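Long-range contacts in periplasmic solute binding protein (Candidatus liberibacter, PDB 4CL2), which binds manganese and zinc ions in the periplasm and probably hands them to a metal-uptake transporter of the inner membrane: residues I82-G87 and E119-A124; N113-I118 and E145-S150; K165-T170 and K185-W190; H205-M210 and A233-A238. All coordinates share one frame; numbering follows the deposited sequence. Where two conformers were deposited one is given.

Contact 1 (I82-G87 and E119-A124); sequences ITVTDG and ENIRKA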
loop_
_atom_site.group_PDB
_atom_site.type_symbol
_atom_site.label_atom_id
_atom_site.label_comp_id
_atom_site.label_asym_id
_atom_site.label_seq_id
_atom_site.Cartn_x
_atom_site.Cartn_y
_atom_site.Cartn_z
ATOM N N ILE A 82 14.821 -2.269 8.435
ATOM C CA ILE A 82 14.139 -1.014 8.825
ATOM C C ILE A 82 12.662 -1.211 8.508
ATOM O O ILE A 82 12.317 -1.702 7.445
ATOM C CB ILE A 82 14.675 0.181 8.033
ATOM C CG1 ILE A 82 16.186 0.402 8.280
ATOM C CG2 ILE A 82 13.832 1.472 8.244
ATOM C CD1 ILE A 82 16.584 0.697 9.648
ATOM N N THR A 83 11.782 -0.832 9.445
ATOM C CA THR A 83 10.349 -0.867 9.263
ATOM C C THR A 83 9.940 0.544 8.862
ATOM O O THR A 83 9.996 1.485 9.694
ATOM C CB THR A 83 9.680 -1.291 10.570
ATOM O OG1 THR A 83 10.114 -2.646 10.824
ATOM C CG2 THR A 83 8.149 -1.255 10.440
ATOM N N VAL A 84 9.493 0.688 7.628
ATOM C CA VAL A 84 9.247 1.971 7.067
ATOM C C VAL A 84 7.902 2.584 7.434
ATOM O O VAL A 84 7.677 3.729 7.099
ATOM C CB VAL A 84 9.425 2.020 5.517
ATOM C CG1 VAL A 84 10.793 1.453 5.113
ATOM C CG2 VAL A 84 8.319 1.227 4.832
ATOM N N THR A 85 7.072 1.861 8.193
ATOM C CA THR A 85 5.838 2.361 8.779
ATOM C C THR A 85 5.994 2.842 10.225
ATOM O O THR A 85 4.999 3.174 10.873
ATOM C CB THR A 85 4.737 1.293 8.729
ATOM O OG1 THR A 85 5.239 0.135 9.403
ATOM C CG2 THR A 85 4.324 0.971 7.311
ATOM N N ASP A 86 7.210 2.897 10.759
ATOM C CA ASP A 86 7.427 3.447 12.112
ATOM C C ASP A 86 6.773 4.830 12.195
ATOM O O ASP A 86 6.996 5.702 11.336
ATOM C CB ASP A 86 8.939 3.619 12.361
ATOM C CG ASP A 86 9.657 2.332 12.681
ATOM O OD1 ASP A 86 9.012 1.257 12.861
ATOM O OD2 ASP A 86 10.913 2.416 12.701
ATOM N N GLY A 87 6.011 5.052 13.254
ATOM C CA GLY A 87 5.257 6.322 13.409
ATOM C C GLY A 87 3.824 6.300 12.906
ATOM O O GLY A 87 3.121 7.344 12.979
ATOM N N GLU A 119 9.896 9.732 4.560
ATOM C CA GLU A 119 10.763 10.236 5.622
ATOM C C GLU A 119 11.565 9.102 6.235
ATOM O O GLU A 119 12.776 9.244 6.485
ATOM C CB GLU A 119 9.961 11.012 6.670
ATOM C CG GLU A 119 10.777 11.317 7.903
ATOM C CD GLU A 119 12.009 12.162 7.660
ATOM O OE1 GLU A 119 12.157 12.760 6.549
ATOM O OE2 GLU A 119 12.875 12.190 8.565
ATOM N N ASN A 120 10.900 7.969 6.533
ATOM C CA ASN A 120 11.637 6.882 7.173
ATOM C C ASN A 120 12.670 6.321 6.214
ATOM O O ASN A 120 13.760 5.874 6.658
ATOM C CB ASN A 120 10.653 5.768 7.594
ATOM C CG ASN A 120 9.906 6.150 8.847
ATOM O OD1 ASN A 120 10.415 6.933 9.638
ATOM N ND2 ASN A 120 8.706 5.658 9.023
ATOM N N ILE A 121 12.375 6.295 4.925
ATOM C CA ILE A 121 13.327 5.744 3.955
ATOM C C ILE A 121 14.500 6.740 3.773
ATOM O O ILE A 121 15.674 6.340 3.708
ATOM C CB ILE A 121 12.643 5.350 2.628
ATOM C CG1 ILE A 121 11.753 4.131 2.876
ATOM C CG2 ILE A 121 13.675 4.986 1.536
ATOM C CD1 ILE A 121 10.776 3.844 1.766
ATOM N N ARG A 122 14.175 8.018 3.662
ATOM C CA ARG A 122 15.217 9.067 3.623
ATOM C C ARG A 122 16.183 8.928 4.814
ATOM O O ARG A 122 17.421 8.925 4.660
ATOM C CB ARG A 122 14.609 10.464 3.603
ATOM C CG ARG A 122 15.666 11.555 3.568
ATOM C CD ARG A 122 15.186 12.844 4.195
ATOM N NE ARG A 122 14.921 12.676 5.651
ATOM C CZ ARG A 122 15.851 12.531 6.580
ATOM N NH1 ARG A 122 17.129 12.564 6.293
ATOM N NH2 ARG A 122 15.507 12.347 7.842
ATOM N N LYS A 123 15.611 8.783 6.016
ATOM C CA LYS A 123 16.410 8.656 7.219
ATOM C C LYS A 123 17.303 7.442 7.176
ATOM O O LYS A 123 18.486 7.523 7.519
ATOM C CB LYS A 123 15.447 8.643 8.439
ATOM C CG LYS A 123 16.209 8.618 9.745
ATOM C CD LYS A 123 15.272 8.634 10.968
ATOM C CE LYS A 123 13.850 9.090 10.768
ATOM N NZ LYS A 123 13.101 8.839 12.058
ATOM N N ALA A 124 16.749 6.303 6.743
ATOM C CA ALA A 124 17.553 5.085 6.676
ATOM C C ALA A 124 18.666 5.148 5.626
ATOM O O ALA A 124 19.790 4.703 5.866
ATOM C CB ALA A 124 16.627 3.890 6.449
#

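Contact 2 (N113-I118 and E145-S150); sequences NAMIYI and EKIRNS. With SO4 (sulfate ion), chain E.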
loop_
_atom_site.group_PDB
_atom_site.type_symbol
_atom_site.label_atom_id
_atom_site.label_comp_id
_atom_site.label_asym_id
_atom_site.label_seq_id
_atom_site.Cartn_x
_atom_site.Cartn_y
_atom_site.Cartn_z
ATOM N N ASN A 113 0.430 9.138 5.099
ATOM C CA ASN A 113 1.395 8.083 5.280
ATOM C C ASN A 113 2.457 7.990 4.215
ATOM O O ASN A 113 3.569 7.587 4.481
ATOM C CB ASN A 113 0.693 6.739 5.473
ATOM C CG ASN A 113 -0.178 6.695 6.731
ATOM O OD1 ASN A 113 -0.062 7.519 7.638
ATOM N ND2 ASN A 113 -1.049 5.685 6.824
ATOM N N ALA A 114 2.135 8.337 2.979
ATOM C CA ALA A 114 3.147 8.391 1.933
ATOM C C ALA A 114 4.300 9.227 2.430
ATOM O O ALA A 114 5.459 8.878 2.231
ATOM C CB ALA A 114 2.531 9.008 0.658
ATOM N N MET A 115 3.994 10.386 3.053
ATOM C CA MET A 115 5.064 11.278 3.563
ATOM C C MET A 115 5.919 10.616 4.654
ATOM O O MET A 115 7.129 10.829 4.734
ATOM C CB MET A 115 4.539 12.576 4.082
ATOM C CG MET A 115 3.524 13.252 3.212
ATOM S SD MET A 115 4.384 13.712 1.649
ATOM C CE MET A 115 3.039 13.981 0.495
ATOM N N ILE A 116 5.297 9.776 5.474
ATOM C CA ILE A 116 6.003 9.026 6.538
ATOM C C ILE A 116 6.881 7.903 5.950
ATOM O O ILE A 116 8.038 7.752 6.395
ATOM C CB ILE A 116 4.988 8.463 7.560
ATOM C CG1 ILE A 116 4.325 9.651 8.232
ATOM C CG2 ILE A 116 5.713 7.543 8.534
ATOM C CD1 ILE A 116 3.151 9.249 9.112
ATOM N N TYR A 117 6.381 7.157 4.980
ATOM C CA TYR A 117 7.190 6.169 4.232
ATOM C C TYR A 117 8.445 6.854 3.677
ATOM O O TYR A 117 9.579 6.386 3.865
ATOM C CB TYR A 117 6.439 5.508 3.081
ATOM C CG TYR A 117 5.529 4.344 3.455
ATOM C CD1 TYR A 117 4.371 4.514 4.200
ATOM C CD2 TYR A 117 5.829 3.041 3.044
ATOM C CE1 TYR A 117 3.515 3.446 4.508
ATOM C CE2 TYR A 117 4.991 1.992 3.374
ATOM C CZ TYR A 117 3.868 2.156 4.105
ATOM O OH TYR A 117 3.004 1.119 4.436
ATOM N N ILE A 118 8.239 7.964 3.033
ATOM C CA ILE A 118 9.365 8.702 2.395
ATOM C C ILE A 118 10.371 9.133 3.447
ATOM O O ILE A 118 11.577 8.948 3.251
ATOM C CB ILE A 118 8.803 9.893 1.588
ATOM C CG1 ILE A 118 8.053 9.363 0.355
ATOM C CG2 ILE A 118 9.929 10.853 1.191
ATOM C CD1 ILE A 118 7.160 10.387 -0.290
ATOM N N GLU A 145 6.747 16.371 -2.591
ATOM C CA GLU A 145 6.018 17.393 -3.283
ATOM C C GLU A 145 5.351 16.880 -4.532
ATOM O O GLU A 145 4.221 17.251 -4.813
ATOM C CB GLU A 145 6.890 18.626 -3.618
ATOM C CG GLU A 145 7.454 19.379 -2.420
ATOM C CD GLU A 145 6.476 19.601 -1.257
ATOM O OE1 GLU A 145 5.328 20.058 -1.519
ATOM O OE2 GLU A 145 6.893 19.320 -0.084
ATOM N N LYS A 146 6.030 16.022 -5.276
ATOM C CA LYS A 146 5.385 15.434 -6.445
ATOM C C LYS A 146 4.122 14.632 -6.078
ATOM O O LYS A 146 3.113 14.740 -6.751
ATOM C CB LYS A 146 6.398 14.530 -7.160
ATOM C CG LYS A 146 5.977 14.095 -8.539
ATOM C CD LYS A 146 7.090 13.277 -9.213
ATOM C CE LYS A 146 6.739 12.927 -10.663
ATOM N NZ LYS A 146 7.925 12.171 -11.174
ATOM N N ILE A 147 4.171 13.885 -4.965
ATOM C CA ILE A 147 3.059 13.107 -4.502
ATOM C C ILE A 147 1.937 14.044 -4.072
ATOM O O ILE A 147 0.792 13.890 -4.437
ATOM C CB ILE A 147 3.458 12.165 -3.287
ATOM C CG1 ILE A 147 4.417 11.046 -3.705
ATOM C CG2 ILE A 147 2.156 11.567 -2.629
ATOM C CD1 ILE A 147 3.780 9.916 -4.396
ATOM N N ARG A 148 2.282 15.050 -3.265
ATOM C CA ARG A 148 1.289 16.027 -2.835
ATOM C C ARG A 148 0.601 16.702 -4.012
ATOM O O ARG A 148 -0.636 16.837 -4.052
ATOM C CB ARG A 148 1.866 17.055 -1.853
ATOM C CG ARG A 148 0.801 18.002 -1.273
ATOM C CD ARG A 148 1.428 19.033 -0.340
ATOM N NE ARG A 148 1.989 18.318 0.776
ATOM C CZ ARG A 148 3.269 18.335 1.132
ATOM N NH1 ARG A 148 4.148 19.053 0.477
ATOM N NH2 ARG A 148 3.660 17.546 2.136
ATOM N N ASN A 149 1.380 17.112 -4.977
ATOM C CA ASN A 149 0.854 17.826 -6.127
ATOM C C ASN A 149 -0.104 16.996 -6.929
ATOM O O ASN A 149 -1.106 17.515 -7.438
ATOM C CB ASN A 149 1.995 18.347 -6.986
ATOM C CG ASN A 149 2.699 19.507 -6.349
ATOM O OD1 ASN A 149 2.125 20.196 -5.510
ATOM N ND2 ASN A 149 3.950 19.766 -6.771
ATOM N N SER A 150 0.141 15.710 -7.042
ATOM C CA SER A 150 -0.782 14.827 -7.761
ATOM C C SER A 150 -1.999 14.396 -7.008
ATOM O O SER A 150 -3.059 14.185 -7.619
ATOM C CB SER A 150 -0.142 13.506 -8.252
ATOM O OG SER A 150 0.738 13.772 -9.328
HETATM S S SO4 E . -0.919 15.110 -12.202
HETATM O O1 SO4 E . -2.371 15.269 -12.085
HETATM O O2 SO4 E . -0.550 13.865 -11.526
HETATM O O3 SO4 E . -0.278 16.278 -11.555
HETATM O O4 SO4 E . -0.471 15.062 -13.593
#

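Contact 3 (K165-T170 and K185-W190); sequences KRWFVT and KSLYLW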
loop_
_atom_site.group_PDB
_atom_site.type_symbol
_atom_site.label_atom_id
_atom_site.label_comp_id
_atom_site.label_asym_id
_atom_site.label_seq_id
_atom_site.Cartn_x
_atom_site.Cartn_y
_atom_site.Cartn_z
ATOM N N LYS A 165 -22.524 9.825 2.135
ATOM C CA LYS A 165 -21.932 9.062 1.049
ATOM C C LYS A 165 -20.458 8.819 1.315
ATOM O O LYS A 165 -19.727 8.366 0.409
ATOM C CB LYS A 165 -22.149 9.771 -0.297
ATOM C CG LYS A 165 -23.571 9.669 -0.830
ATOM C CD LYS A 165 -23.814 10.632 -1.986
ATOM C CE LYS A 165 -25.282 10.700 -2.372
ATOM N NZ LYS A 165 -25.566 11.869 -3.249
ATOM N N ARG A 166 -20.009 9.096 2.551
ATOM C CA ARG A 166 -18.601 8.970 2.887
ATOM C C ARG A 166 -18.195 7.534 3.351
ATOM O O ARG A 166 -17.858 7.268 4.501
ATOM C CB ARG A 166 -18.187 10.018 3.889
ATOM C CG ARG A 166 -18.326 11.443 3.286
ATOM C CD ARG A 166 -18.271 12.562 4.334
ATOM N NE ARG A 166 -16.925 12.680 4.757
ATOM C CZ ARG A 166 -15.970 13.497 4.258
ATOM N NH1 ARG A 166 -16.162 14.415 3.343
ATOM N NH2 ARG A 166 -14.801 13.343 4.760
ATOM N N TRP A 167 -18.239 6.648 2.398
ATOM C CA TRP A 167 -17.957 5.215 2.597
ATOM C C TRP A 167 -17.017 4.775 1.526
ATOM O O TRP A 167 -17.249 5.071 0.332
ATOM C CB TRP A 167 -19.214 4.404 2.437
ATOM C CG TRP A 167 -20.161 4.577 3.539
ATOM C CD1 TRP A 167 -21.210 5.426 3.589
ATOM C CD2 TRP A 167 -20.152 3.869 4.763
ATOM N NE1 TRP A 167 -21.836 5.314 4.774
ATOM C CE2 TRP A 167 -21.202 4.364 5.525
ATOM C CE3 TRP A 167 -19.347 2.871 5.290
ATOM C CZ2 TRP A 167 -21.497 3.878 6.790
ATOM C CZ3 TRP A 167 -19.639 2.386 6.551
ATOM C CH2 TRP A 167 -20.688 2.894 7.283
ATOM N N PHE A 168 -15.983 4.044 1.918
ATOM C CA PHE A 168 -15.052 3.391 0.968
ATOM C C PHE A 168 -15.348 1.894 1.169
ATOM O O PHE A 168 -15.071 1.384 2.259
ATOM C CB PHE A 168 -13.599 3.615 1.272
ATOM C CG PHE A 168 -13.107 4.998 1.005
ATOM C CD1 PHE A 168 -13.735 5.833 0.082
ATOM C CD2 PHE A 168 -11.998 5.463 1.693
ATOM C CE1 PHE A 168 -13.221 7.111 -0.119
ATOM C CE2 PHE A 168 -11.505 6.739 1.473
ATOM C CZ PHE A 168 -12.129 7.548 0.563
ATOM N N VAL A 169 -15.939 1.251 0.174
ATOM C CA VAL A 169 -16.337 -0.196 0.269
ATOM C C VAL A 169 -15.599 -1.054 -0.768
ATOM O O VAL A 169 -15.653 -0.808 -1.948
ATOM C CB VAL A 169 -17.841 -0.384 0.098
ATOM C CG1 VAL A 169 -18.271 -1.853 0.288
ATOM C CG2 VAL A 169 -18.569 0.511 1.098
ATOM N N THR A 170 -14.842 -1.988 -0.265
ATOM C CA THR A 170 -13.897 -2.716 -1.090
ATOM C C THR A 170 -14.035 -4.196 -0.760
ATOM O O THR A 170 -14.864 -4.583 0.073
ATOM C CB THR A 170 -12.458 -2.303 -0.861
ATOM O OG1 THR A 170 -12.177 -2.466 0.517
ATOM C CG2 THR A 170 -12.209 -0.870 -1.262
ATOM N N LYS A 185 -15.744 6.426 6.275
ATOM C CA LYS A 185 -15.912 5.087 6.893
ATOM C C LYS A 185 -15.576 3.993 5.878
ATOM O O LYS A 185 -15.672 4.262 4.700
ATOM C CB LYS A 185 -17.362 4.944 7.327
ATOM C CG LYS A 185 -17.751 5.914 8.449
ATOM C CD LYS A 185 -19.158 6.483 8.205
ATOM C CE LYS A 185 -19.138 7.732 7.311
ATOM N NZ LYS A 185 -20.457 7.953 6.652
ATOM N N SER A 186 -15.091 2.818 6.299
ATOM C CA SER A 186 -14.674 1.728 5.331
ATOM C C SER A 186 -15.568 0.500 5.714
ATOM O O SER A 186 -16.053 0.306 6.886
ATOM C CB SER A 186 -13.093 1.373 5.240
ATOM O OG SER A 186 -12.456 1.153 3.863
ATOM N N LEU A 187 -15.859 -0.267 4.695
ATOM C CA LEU A 187 -16.545 -1.551 4.801
ATOM C C LEU A 187 -15.835 -2.434 3.805
ATOM O O LEU A 187 -15.352 -1.940 2.788
ATOM C CB LEU A 187 -17.993 -1.460 4.387
ATOM C CG LEU A 187 -19.139 -1.289 5.367
ATOM C CD1 LEU A 187 -20.416 -1.395 4.527
ATOM C CD2 LEU A 187 -19.118 -2.379 6.436
ATOM N N TYR A 188 -15.710 -3.716 4.140
ATOM C CA TYR A 188 -14.990 -4.636 3.273
ATOM C C TYR A 188 -15.427 -6.051 3.556
ATOM O O TYR A 188 -16.117 -6.320 4.552
ATOM C CB TYR A 188 -13.472 -4.477 3.338
ATOM C CG TYR A 188 -12.921 -4.441 4.728
ATOM C CD1 TYR A 188 -12.670 -5.613 5.422
ATOM C CD2 TYR A 188 -12.722 -3.215 5.386
ATOM C CE1 TYR A 188 -12.173 -5.571 6.729
ATOM C CE2 TYR A 188 -12.253 -3.172 6.689
ATOM C CZ TYR A 188 -11.942 -4.320 7.327
ATOM O OH TYR A 188 -11.469 -4.223 8.617
ATOM N N LEU A 189 -15.004 -6.962 2.676
ATOM C CA LEU A 189 -15.444 -8.380 2.738
ATOM C C LEU A 189 -14.450 -9.319 3.478
ATOM O O LEU A 189 -14.876 -10.336 4.048
ATOM C CB LEU A 189 -15.702 -8.877 1.303
ATOM C CG LEU A 189 -16.603 -8.007 0.445
ATOM C CD1 LEU A 189 -16.899 -8.653 -0.920
ATOM C CD2 LEU A 189 -17.911 -7.751 1.138
ATOM N N TRP A 190 -13.168 -8.994 3.435
ATOM C CA TRP A 190 -12.106 -9.686 4.198
ATOM C C TRP A 190 -10.967 -8.743 4.457
ATOM O O TRP A 190 -10.627 -7.913 3.635
ATOM C CB TRP A 190 -11.670 -11.015 3.484
ATOM C CG TRP A 190 -11.218 -10.794 2.040
ATOM C CD1 TRP A 190 -10.011 -10.354 1.640
ATOM C CD2 TRP A 190 -12.012 -10.915 0.842
ATOM N NE1 TRP A 190 -9.978 -10.262 0.262
ATOM C CE2 TRP A 190 -11.190 -10.582 -0.244
ATOM C CE3 TRP A 190 -13.304 -11.282 0.591
ATOM C CZ2 TRP A 190 -11.652 -10.588 -1.553
ATOM C CZ3 TRP A 190 -13.757 -11.337 -0.736
ATOM C CH2 TRP A 190 -12.911 -10.998 -1.783
HETATM O O HOH W 1 -10.937 -1.040 2.893
#

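Contact 4 (H205-M210 and A233-A238); sequences HAINQM and AYETNA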
loop_
_atom_site.group_PDB
_atom_site.type_symbol
_atom_site.label_atom_id
_atom_site.label_comp_id
_atom_site.label_asym_id
_atom_site.label_seq_id
_atom_site.Cartn_x
_atom_site.Cartn_y
_atom_site.Cartn_z
ATOM N N HIS A 205 -22.407 -9.074 6.841
ATOM C CA HIS A 205 -22.321 -7.745 7.492
ATOM C C HIS A 205 -22.227 -6.601 6.500
ATOM O O HIS A 205 -22.930 -5.579 6.621
ATOM C CB HIS A 205 -21.134 -7.730 8.443
ATOM C CG HIS A 205 -20.896 -6.400 9.093
ATOM N ND1 HIS A 205 -21.685 -5.923 10.119
ATOM C CD2 HIS A 205 -19.921 -5.470 8.909
ATOM C CE1 HIS A 205 -21.241 -4.737 10.503
ATOM N NE2 HIS A 205 -20.181 -4.434 9.779
ATOM N N ALA A 206 -21.376 -6.767 5.486
ATOM C CA ALA A 206 -21.253 -5.725 4.490
ATOM C C ALA A 206 -22.523 -5.518 3.742
ATOM O O ALA A 206 -22.904 -4.378 3.430
ATOM C CB ALA A 206 -20.123 -6.034 3.513
ATOM N N ILE A 207 -23.227 -6.623 3.447
ATOM C CA ILE A 207 -24.473 -6.491 2.731
ATOM C C ILE A 207 -25.451 -5.703 3.586
ATOM O O ILE A 207 -26.127 -4.782 3.102
ATOM C CB ILE A 207 -25.025 -7.907 2.335
ATOM C CG1 ILE A 207 -24.122 -8.467 1.220
ATOM C CG2 ILE A 207 -26.464 -7.851 1.920
ATOM C CD1 ILE A 207 -24.327 -9.934 0.957
ATOM N N ASN A 208 -25.506 -6.070 4.868
ATOM C CA ASN A 208 -26.428 -5.416 5.770
ATOM C C ASN A 208 -26.094 -3.939 5.927
ATOM O O ASN A 208 -26.993 -3.075 5.861
ATOM C CB ASN A 208 -26.453 -6.175 7.102
ATOM C CG ASN A 208 -27.282 -7.444 7.009
ATOM O OD1 ASN A 208 -28.218 -7.489 6.252
ATOM N ND2 ASN A 208 -26.911 -8.469 7.730
ATOM N N GLN A 209 -24.808 -3.658 6.048
ATOM C CA GLN A 209 -24.364 -2.246 6.201
ATOM C C GLN A 209 -24.623 -1.386 4.975
ATOM O O GLN A 209 -25.068 -0.246 5.087
ATOM C CB GLN A 209 -22.938 -2.191 6.625
ATOM C CG GLN A 209 -22.683 -2.661 8.042
ATOM C CD GLN A 209 -23.237 -1.667 9.052
ATOM O OE1 GLN A 209 -23.089 -0.456 8.883
ATOM N NE2 GLN A 209 -23.882 -2.166 10.088
ATOM N N MET A 210 -24.423 -1.952 3.790
ATOM C CA MET A 210 -24.730 -1.224 2.568
ATOM C C MET A 210 -26.185 -0.887 2.379
ATOM O O MET A 210 -26.517 0.202 1.911
ATOM C CB MET A 210 -24.218 -2.010 1.367
ATOM C CG MET A 210 -22.706 -1.972 1.239
ATOM S SD MET A 210 -21.983 -2.995 -0.091
ATOM C CE MET A 210 -22.450 -2.035 -1.493
ATOM N N ALA A 233 -22.795 -6.382 -4.713
ATOM C CA ALA A 233 -23.549 -5.332 -5.422
ATOM C C ALA A 233 -24.941 -5.762 -5.798
ATOM O O ALA A 233 -25.929 -5.039 -5.584
ATOM C CB ALA A 233 -22.730 -4.823 -6.636
ATOM N N TYR A 234 -25.093 -6.989 -6.317
ATOM C CA TYR A 234 -26.380 -7.477 -6.702
ATOM C C TYR A 234 -27.313 -7.561 -5.487
ATOM O O TYR A 234 -28.455 -7.104 -5.550
ATOM C CB TYR A 234 -26.259 -8.854 -7.398
ATOM C CG TYR A 234 -27.573 -9.523 -7.503
ATOM C CD1 TYR A 234 -28.518 -9.096 -8.439
ATOM C CD2 TYR A 234 -27.928 -10.549 -6.634
ATOM C CE1 TYR A 234 -29.761 -9.671 -8.519
ATOM C CE2 TYR A 234 -29.169 -11.109 -6.697
ATOM C CZ TYR A 234 -30.074 -10.688 -7.649
ATOM O OH TYR A 234 -31.307 -11.267 -7.736
ATOM N N GLU A 235 -26.793 -8.085 -4.374
ATOM C CA GLU A 235 -27.629 -8.344 -3.177
ATOM C C GLU A 235 -28.064 -7.050 -2.476
ATOM O O GLU A 235 -29.071 -7.044 -1.783
ATOM C CB GLU A 235 -26.854 -9.227 -2.182
ATOM C CG GLU A 235 -26.902 -10.674 -2.586
ATOM C CD GLU A 235 -26.366 -11.608 -1.505
ATOM O OE1 GLU A 235 -26.927 -11.614 -0.377
ATOM O OE2 GLU A 235 -25.424 -12.323 -1.825
ATOM N N THR A 236 -27.329 -5.966 -2.734
ATOM C CA THR A 236 -27.510 -4.655 -2.089
ATOM C C THR A 236 -28.197 -3.612 -2.990
ATOM O O THR A 236 -28.573 -2.534 -2.517
ATOM C CB THR A 236 -26.198 -4.085 -1.597
ATOM O OG1 THR A 236 -25.260 -3.965 -2.682
ATOM C CG2 THR A 236 -25.656 -4.950 -0.494
ATOM N N ASN A 237 -28.422 -3.951 -4.252
ATOM C CA ASN A 237 -28.814 -2.974 -5.251
ATOM C C ASN A 237 -27.838 -1.837 -5.351
ATOM O O ASN A 237 -28.195 -0.745 -5.701
ATOM C CB ASN A 237 -30.231 -2.436 -4.998
ATOM C CG ASN A 237 -31.268 -3.424 -5.364
ATOM O OD1 ASN A 237 -32.160 -3.744 -4.578
ATOM N ND2 ASN A 237 -31.165 -3.932 -6.575
ATOM N N ALA A 238 -26.592 -2.119 -5.017
ATOM C CA ALA A 238 -25.474 -1.227 -5.280
ATOM C C ALA A 238 -24.867 -1.538 -6.673
ATOM O O ALA A 238 -25.345 -2.388 -7.397
ATOM C CB ALA A 238 -24.435 -1.384 -4.210
#

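Contact 1 (I82-G87 and E119-A124)
Asn120 and Val84 meet in a buried helix-on-sheet contact, where helix 111-128 packs against the end of strand 80-83, an outermost strand of the four-stranded parallel sheet in this two-lobed metal-binding fold. Just past the strand, a type I beta turn runs from Thr83 to Asp86, and the Asn120 amide reads two carbonyls of this region. Its ND2 donates to Val84 O at 2.9 Å, almost straight but from above the carbonyl plane; Val84 O and Asp86 O both lie close to the plane of the amide. Two bonds to one nitrogen fix the rotation of the buried carboxamide. Beside it, Val84 CG1 rests on Ile121 CG1 at 3.6 Å, and Leu58 of the neighbouring strand touches both residues. Earlier in the strand, Ile82 places CG1 4.0 Å from Ala124 CB. The second amide bond runs from Asn120 ND2 to Asp86 O, also 2.9 Å, and arrives in the carbonyl plane on a lone pair.

Contact 2 (N113-I118 and E145-S150)
Met115 and Arg148 lay their side chains across each other at about a right angle, at one margin of an antiparallel pair of helices. The segments 113-118 and 145-150 run at 169° to one another with their axes 10.4 Å apart, a spacing bridged mainly by side chains. Met115 leaves the backbone with CG anti to the carbonyl carbon, and its chain then bends at chi2 (-65°), which carries SD round toward the opposite helix. SD comes to 3.9 Å from Arg148 NH2, obliquely to the guanidinium, while the terminal methyl CE reaches past it to Ile147 CG2 at 4.0 Å. Ile147 is directed toward helix 111-128 and serves two more partners: CG2 lies 4.2 Å from Ala114 CB, and its other branch, through CG1, meets Ile118 CD1 at 4.4 Å. Leu260 of helix 259-274 also packs on Ile147, joining a third helix to the pair. The acid of Glu145, one helical turn back from Arg148, lies beside the guanidinium at a doubtfully short distance. No hydrogen bond joins the two segments. The contact therefore rests on dispersion between aliphatic groups, with the polarisable sulfur of Met115 beside a cationic guanidinium whose charge Glu145, in the same helix, may offset in part.

Contact 3 (K165-T170 and K185-W190)
Backbone hydrogen bonds come first in joining residues 165-170 to 185-190: Lys185 N to Arg166 O, Phe168 N to Lys185 O at 2.8 Å, Leu187 N to Phe168 O and Thr170 N to Leu187 O. They pair Trp167 with Lys185, Phe168 with Ser186 and Val169 with Leu187 in parallel register, the strand axes turned by 17°. Weaker CA-H...O contacts accompany them, among them Trp167 CA to Lys185 O at 3.2 Å. The two strands are the ends of a beta-alpha-beta unit whose crossover helix, 176-182, touches the face bearing Phe168 and Ser186. On the other face, Lys185 CB lies over the six-membered ring of Trp167, 3.7 Å from its centroid, in a CH-pi contact. Bends at chi2 and chi3 (-87°) turn CD and CE of the lysine; NZ lies 4.0 Å from the centroid of the five-membered ring, an off-centre cation-pi contact, and bonds weakly to Pro163 O. Apolar contacts continue along this face, with Leu187 CG 3.9 Å from Trp167 CZ3 and Leu187 CB against Val169 CG2, these two side chains lying side by side. Near the metal-binding Glu172, a water donates to Thr170 OG1 at 3.0 Å, and Thr170 OG1 is hydrogen-bonded to Glu172 O.

Contact 4 (H205-M210 and A233-A238)
Helix 200-212 meets the C-terminal end of helix 227-236 here, with Ile207 and Met210 on one side and Glu235, Thr236 and Ala238 on the other. Thr236 touches both Ile207 and Met210 with its methyl. This CG2 approaches the backbone Ile207 O at 3.6 Å and also touches Met210 CB at 3.8 Å, while Ile207 CG2 stands 3.9 Å from the same methyl. The hydroxyl of Thr236 sits between the backbone N and the carbonyl carbon (chi1 57°), from where it hydrogen-bonds Val232 O, one turn back in its own helix. The chain leaves that helix through a Schellman motif, in which Asn237 takes positive phi (56°) and weak backbone bonds lead back into the last turn. This reversal brings Ala238 round to face helix 200-212. Met210 runs straight through chi2 and then bends at chi3 (73°), setting CE 3.4 Å from Ala238 CB, tighter than usual van der Waals contact, and 3.6 Å from Thr236 OG1. Val232 and Ile218 also touch Met210, extending this apolar patch toward strand 217-221. At the exposed margin, the Ile207 and Glu235 side chains cross obliquely, with Ile207 CD1 3.4 Å from Glu235 OE1; the other carboxylate oxygen, OE2, is hydrogen-bonded to Gln231 NE2.

From the N terminus, the strand end at 82-87 opens contact 1, which closes on 119-124. Before it does, contact 2 opens at 113-118 and later closes on 145-150, so these two cross. They share helix 111-128, which thereby joins the four-stranded sheet to helix 133-158, and they touch directly where Val84 CG2 packs on Tyr117 CD2 at 3.6 Å. Contact 3 then follows in series, closing the beta-alpha-beta unit on the opposite side of the chain's centre from contact 1, about 28 Å away between centres. Contact 4 comes last, tying helix 200-212 to helix 227-236; it meets contact 3 through Leu187 CD1 on Gln209 CB at 3.4 Å.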